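Lipid II:glycine glycyltransferase (PDB 6SNR) probably adds the first glycine of the pentaglycine interpeptide bridge to the lysine side chain of membrane-bound lipid II, using glycyl-tRNA as donor. Local coordinates at residues 12-15 and 16-20; 80-83 and 84-87. All coordinates share one frame; numbering follows the deposited sequence.

Interaction 1 (12-15 and 16-20)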
ATOM      1  N   ASP A  12      15.204 -12.011  -6.993  1.00 17.76           N
ATOM      2  CA  ASP A  12      14.350 -10.830  -6.850  1.00 16.64           C
ATOM      3  C   ASP A  12      13.891 -10.311  -8.236  1.00 17.74           C
ATOM      4  O   ASP A  12      12.739  -9.947  -8.443  1.00 17.11           O
ATOM      5  CB  ASP A  12      15.057  -9.733  -6.042  1.00 16.12           C
ATOM      6  CG  ASP A  12      15.202 -10.074  -4.567  1.00 15.71           C
ATOM      7  OD1 ASP A  12      14.431 -10.997  -4.125  1.00 16.27           O
ATOM      8  OD2 ASP A  12      16.042  -9.454  -3.887  1.00 17.11           O
ATOM      9  N   ALA A  13      14.794 -10.317  -9.212  1.00 17.31           N
ATOM     10  CA  ALA A  13      14.406  -9.921 -10.570  1.00 19.39           C
ATOM     11  C   ALA A  13      13.298 -10.794 -11.153  1.00 19.62           C
ATOM     12  O   ALA A  13      12.304 -10.317 -11.722  1.00 20.68           O
ATOM     13  CB  ALA A  13      15.645  -9.876 -11.475  1.00 20.72           C
ATOM     14  N   PHE A  14      13.450 -12.104 -10.966  1.00 17.56           N
ATOM     15  CA  PHE A  14      12.479 -13.060 -11.427  1.00 18.07           C
ATOM     16  C   PHE A  14      11.150 -12.844 -10.739  1.00 17.11           C
ATOM     17  O   PHE A  14      10.095 -12.831 -11.418  1.00 19.72           O
ATOM     18  CB  PHE A  14      12.973 -14.491 -11.184  1.00 18.80           C
ATOM     19  CG  PHE A  14      12.049 -15.541 -11.741  1.00 19.02           C
ATOM     20  CD1 PHE A  14      11.002 -16.043 -11.013  1.00 20.12           C
ATOM     21  CD2 PHE A  14      12.231 -16.010 -13.029  1.00 21.46           C
ATOM     22  CE1 PHE A  14      10.153 -17.005 -11.555  1.00 21.77           C
ATOM     23  CE2 PHE A  14      11.391 -16.959 -13.567  1.00 21.78           C
ATOM     24  CZ  PHE A  14      10.348 -17.466 -12.826  1.00 20.16           C
ATOM     25  N   VAL A  15      11.142 -12.678  -9.412  1.00 17.96           N
ATOM     26  CA  VAL A  15       9.900 -12.399  -8.663  1.00 17.20           C
ATOM     27  C   VAL A  15       9.202 -11.109  -9.144  1.00 17.36           C
ATOM     28  O   VAL A  15       8.000 -11.079  -9.357  1.00 18.57           O
ATOM     29  CB  VAL A  15      10.169 -12.313  -7.142  1.00 18.25           C
ATOM     30  CG1 VAL A  15       8.914 -11.898  -6.339  1.00 16.63           C
ATOM     31  CG2 VAL A  15      10.743 -13.653  -6.606  1.00 17.55           C
ATOM     32  N   LYS A  16      10.007 -10.092  -9.376  1.00 16.51           N
ATOM     33  CA  LYS A  16       9.470  -8.787  -9.744  1.00 18.55           C
ATOM     34  C   LYS A  16       8.830  -8.838 -11.118  1.00 21.85           C
ATOM     35  O   LYS A  16       7.817  -8.152 -11.326  1.00 22.81           O
ATOM     36  CB  LYS A  16      10.566  -7.721  -9.644  1.00 19.97           C
ATOM     37  CG  LYS A  16      10.912  -7.356  -8.204  1.00 18.85           C
ATOM     38  CD  LYS A  16      12.090  -6.406  -8.073  1.00 20.16           C
ATOM     39  CE  LYS A  16      12.263  -5.787  -6.712  1.00 19.87           C
ATOM     40  NZ  LYS A  16      13.280  -4.677  -6.659  1.00 21.07           N
ATOM     41  N   SER A  17       9.347  -9.647 -12.036  1.00 20.54           N
ATOM     42  CA  SER A  17       8.755  -9.762 -13.395  1.00 21.52           C
ATOM     43  C   SER A  17       7.744 -10.893 -13.625  1.00 22.44           C
ATOM     44  O   SER A  17       7.104 -10.982 -14.691  1.00 21.60           O
ATOM     45  CB  SER A  17       9.875  -9.889 -14.424  1.00 24.16           C
ATOM     46  OG  SER A  17      10.704 -10.990 -14.207  1.00 28.67           O
ATOM     47  N   HIS A  18       7.567 -11.763 -12.633  1.00 20.23           N
ATOM     48  CA  HIS A  18       6.629 -12.860 -12.821  1.00 20.69           C
ATOM     49  C   HIS A  18       5.204 -12.413 -12.456  1.00 20.64           C
ATOM     50  O   HIS A  18       5.013 -11.770 -11.424  1.00 19.79           O
ATOM     51  CB  HIS A  18       7.039 -14.050 -11.975  1.00 20.46           C
ATOM     52  CG  HIS A  18       6.331 -15.295 -12.354  1.00 19.13           C
ATOM     53  ND1 HIS A  18       6.892 -16.287 -13.128  1.00 21.78           N
ATOM     54  CD2 HIS A  18       5.062 -15.685 -12.111  1.00 18.12           C
ATOM     55  CE1 HIS A  18       6.011 -17.252 -13.303  1.00 20.25           C
ATOM     56  NE2 HIS A  18       4.893 -16.914 -12.695  1.00 23.60           N
ATOM     57  N   PRO A  19       4.197 -12.822 -13.238  1.00 21.48           N
ATOM     58  CA  PRO A  19       2.817 -12.459 -12.886  1.00 20.90           C
ATOM     59  C   PRO A  19       2.401 -12.855 -11.456  1.00 20.06           C
ATOM     60  O   PRO A  19       1.509 -12.208 -10.873  1.00 20.34           O
ATOM     61  CB  PRO A  19       1.997 -13.220 -13.922  1.00 22.55           C
ATOM     62  CG  PRO A  19       2.860 -13.281 -15.087  1.00 22.72           C
ATOM     63  CD  PRO A  19       4.244 -13.501 -14.553  1.00 21.96           C
ATOM     64  N   ASN A  20       2.963 -13.968 -10.954  1.00 19.53           N
ATOM     65  CA  ASN A  20       2.703 -14.454  -9.600  1.00 19.51           C
ATOM     66  C   ASN A  20       3.754 -14.105  -8.552  1.00 21.63           C
ATOM     67  O   ASN A  20       3.753 -14.689  -7.469  1.00 21.02           O
ATOM     68  CB  ASN A  20       2.458 -15.964  -9.621  1.00 20.34           C
ATOM     69  CG  ASN A  20       1.209 -16.346 -10.411  1.00 23.29           C
ATOM     70  OD1 ASN A  20       0.247 -15.579 -10.511  1.00 25.82           O
ATOM     71  ND2 ASN A  20       1.184 -17.578 -10.901  1.00 23.05           N
TER
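Lys-16 and Ser-17 close the last regular turns of helix 8-17 on Asp-12 and Ala-13, with Lys-16 N 2.9 Å from Asp-12 O and Ser-17 N 3.0 Å from Ala-13 O. Beyond them the pattern frays: His-18 is the first residue to leave helical backbone angles (psi 139°), and its N makes weak bonds to both Phe-14 O and Val-15 O. The Ser-17 hydroxyl folds back onto the same turn. With chi1 at 59°, OG sits between its own backbone N and carbonyl carbon, and from there it donates to Ala-13 O at 3.0 Å. Ala-13 O therefore takes two bonds from one residue, the amide and the hydroxyl arriving from opposite faces of the carbonyl plane.

The aromatic contact joins residues four apart, Phe-14 on the helix and His-18 just past its end. Phe-14 and His-18 lie side by side and point the same way, each with CG anti to the backbone N. CE1 and CZ of Phe-14 both approach His-18 ND1, CZ at 3.7 Å. Their centroids are 5.4 Å apart and their planes inclined at 36°, so the two rings meet obliquely. Pro-19 CD lies 3.3 Å above one face of the imidazole, displaced toward its rim.

Along another side of the helix the extended Lys-16 chain runs past Asp-12 O, with CG 3.2 Å from that oxygen. Its ammonium group goes on to a salt bridge with Asp-225, while Asp-12 OD2 bonds to Thr-27 OG1. Phe-14 packs on Val-51 and Val-54 of strand 50-61 and joins His-18 on Val-77 of strand 68-78, whereas buried Val-15 rests on Val-54 and Leu-26, so the C-terminal end of helix 8-17 lies against two neighbouring antiparallel strands.

Interaction 2 (80-83 and 84-87)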
ATOM      1  N   TYR A  80       1.266 -21.826 -12.360  1.00 20.32           N
ATOM      2  CA  TYR A  80       0.634 -23.008 -11.729  1.00 20.86           C
ATOM      3  C   TYR A  80       0.070 -23.964 -12.790  1.00 24.15           C
ATOM      4  O   TYR A  80      -0.278 -25.096 -12.447  1.00 24.42           O
ATOM      5  CB  TYR A  80      -0.406 -22.618 -10.655  1.00 19.48           C
ATOM      6  CG  TYR A  80       0.283 -22.192  -9.379  1.00 19.32           C
ATOM      7  CD1 TYR A  80       0.831 -20.909  -9.246  1.00 18.74           C
ATOM      8  CD2 TYR A  80       0.491 -23.092  -8.328  1.00 18.59           C
ATOM      9  CE1 TYR A  80       1.547 -20.542  -8.100  1.00 18.48           C
ATOM     10  CE2 TYR A  80       1.195 -22.747  -7.200  1.00 18.26           C
ATOM     11  CZ  TYR A  80       1.723 -21.465  -7.076  1.00 16.09           C
ATOM     12  OH  TYR A  80       2.444 -21.181  -5.960  1.00 16.97           O
ATOM     13  N   SER A  81       0.037 -23.517 -14.044  1.00 25.10           N
ATOM     14  CA  SER A  81      -0.204 -24.427 -15.167  1.00 26.48           C
ATOM     15  C   SER A  81       1.036 -25.163 -15.698  1.00 28.02           C
ATOM     16  O   SER A  81       0.900 -26.042 -16.561  1.00 27.18           O
ATOM     17  CB  SER A  81      -0.860 -23.676 -16.314  1.00 27.64           C
ATOM     18  OG  SER A  81      -2.001 -22.971 -15.850  1.00 29.97           O
ATOM     19  N   ASN A  82       2.226 -24.830 -15.196  1.00 26.01           N
ATOM     20  CA  ASN A  82       3.455 -25.522 -15.577  1.00 26.89           C
ATOM     21  C   ASN A  82       3.676 -26.658 -14.584  1.00 24.75           C
ATOM     22  O   ASN A  82       4.313 -26.482 -13.533  1.00 24.38           O
ATOM     23  CB  ASN A  82       4.610 -24.523 -15.574  1.00 26.34           C
ATOM     24  CG  ASN A  82       5.907 -25.104 -16.084  1.00 27.53           C
ATOM     25  OD1 ASN A  82       6.119 -26.315 -16.033  1.00 25.04           O
ATOM     26  ND2 ASN A  82       6.818 -24.217 -16.522  1.00 27.59           N
ATOM     27  N   LYS A  83       3.123 -27.833 -14.888  1.00 25.19           N
ATOM     28  CA  LYS A  83       3.198 -28.962 -13.986  1.00 25.71           C
ATOM     29  C   LYS A  83       4.632 -29.394 -13.639  1.00 26.42           C
ATOM     30  O   LYS A  83       4.899 -29.775 -12.493  1.00 24.71           O
ATOM     31  CB  LYS A  83       2.455 -30.180 -14.574  1.00 27.65           C
ATOM     32  CG  LYS A  83       0.950 -30.012 -14.688  1.00 30.04           C
ATOM     33  CD  LYS A  83       0.311 -31.338 -15.076  1.00 33.16           C
ATOM     34  CE  LYS A  83      -1.199 -31.246 -15.152  1.00 36.74           C
ATOM     35  NZ  LYS A  83      -1.669 -30.384 -16.267  1.00 38.77           N
ATOM     36  N   GLU A  84       5.529 -29.362 -14.630  1.00 26.88           N
ATOM     37  CA  GLU A  84       6.893 -29.824 -14.410  1.00 29.78           C
ATOM     38  C   GLU A  84       7.624 -28.899 -13.444  1.00 25.17           C
ATOM     39  O   GLU A  84       8.315 -29.364 -12.573  1.00 25.27           O
ATOM     40  CB  GLU A  84       7.668 -29.979 -15.717  1.00 33.32           C
ATOM     41  CG  GLU A  84       7.192 -31.154 -16.566  1.00 39.42           C
ATOM     42  CD  GLU A  84       7.795 -32.494 -16.163  1.00 45.69           C
ATOM     43  OE1 GLU A  84       8.232 -32.663 -14.992  1.00 46.68           O
ATOM     44  OE2 GLU A  84       7.827 -33.395 -17.034  1.00 54.11           O
ATOM     45  N   ALA A  85       7.445 -27.599 -13.608  1.00 22.90           N
ATOM     46  CA  ALA A  85       8.113 -26.642 -12.727  1.00 21.96           C
ATOM     47  C   ALA A  85       7.498 -26.703 -11.338  1.00 21.63           C
ATOM     48  O   ALA A  85       8.203 -26.634 -10.318  1.00 21.76           O
ATOM     49  CB  ALA A  85       7.986 -25.231 -13.297  1.00 22.45           C
ATOM     50  N   LEU A  86       6.175 -26.748 -11.264  1.00 21.34           N
ATOM     51  CA  LEU A  86       5.520 -26.871  -9.954  1.00 21.51           C
ATOM     52  C   LEU A  86       5.984 -28.108  -9.191  1.00 20.72           C
ATOM     53  O   LEU A  86       6.355 -28.012  -8.011  1.00 21.55           O
ATOM     54  CB  LEU A  86       3.997 -26.882 -10.104  1.00 22.67           C
ATOM     55  CG  LEU A  86       3.137 -26.947  -8.851  1.00 21.97           C
ATOM     56  CD1 LEU A  86       3.347 -25.747  -7.921  1.00 23.19           C
ATOM     57  CD2 LEU A  86       1.682 -27.044  -9.299  1.00 22.59           C
ATOM     58  N   ASN A  87       5.985 -29.294  -9.851  1.00 20.74           N
ATOM     59  CA  ASN A  87       6.462 -30.504  -9.165  1.00 23.21           C
ATOM     60  C   ASN A  87       7.906 -30.405  -8.701  1.00 19.80           C
ATOM     61  O   ASN A  87       8.274 -30.864  -7.620  1.00 20.44           O
ATOM     62  CB  ASN A  87       6.311 -31.718 -10.111  1.00 27.55           C
ATOM     63  CG  ASN A  87       6.895 -33.001  -9.540  1.00 31.02           C
ATOM     64  OD1 ASN A  87       7.906 -33.518 -10.070  1.00 36.10           O
ATOM     65  ND2 ASN A  87       6.285 -33.530  -8.478  1.00 32.40           N
TER
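Asn-82 caps the start of helix 83-99, its side-chain OD1 accepting from Ala-85 N at 3.0 Å. The N-H points well at the oxygen (163°), but the donor stands 58° out of the amide plane, above the carbonyl rather than on a lone pair. Placing CG anti to the backbone N (chi1 -174°) brings the amide over the first turn, where its CG also touches Ala-85 CB at 3.5 Å. The other end of the same amide is satisfied from outside: ND2 donates to Gln-52 OE1 on strand 50-61, a second bond that would be expected to limit rotation of the amide.

The backbone acceptors are taken up in order. Asn-82 O receives Leu-86 N at 2.9 Å in a nearly straight bond, and Lys-83 O receives Asn-87 N, also at 2.9 Å, as regular i to i+4 helical pairs.

Tyr-80 meets the helix mainly through its ring carbons. Its ring and the Leu-86 side chain cross at about a right angle, CE2 lying 3.8 Å from CD1, while the phenol OH bonds to Phe-76 O and the backbone O accepts from Asn-122 ND2. The phenol OH and the carbonyl oxygen of this buried residue are thus both paired outside the contact, and Leu-86 also packs on Phe-76.

A side-chain oxygen one residue ahead of the helix binding the N-H three residues on defines an Asn N-cap, here at the turn by which strand 68-78 passes into helix 83-99 and then to parallel strand 102-107, a beta-alpha-beta unit of the FemABX fold.

In the fold
Both contacts are local and mark opposite kinds of helix end: interaction 1 the C-terminal turn of helix 8-17, interaction 2 the N-terminal turn of helix 83-99. At the first, weak amide bonds accompany the loss of helical geometry; at the second, a side-chain oxygen supplies the acceptor before the helical pattern begins. Interaction 1 is a surface contact with one buried residue, Val-15, whereas interaction 2 is partly buried, with Tyr-80, Ala-85 and Leu-86 buried. Their centres lie about 16 Å apart, yet they touch where Asn-20 ND2 packs 3.7 Å from Tyr-80 CD1. Both also border the sheet containing strands 50-61 and 68-78.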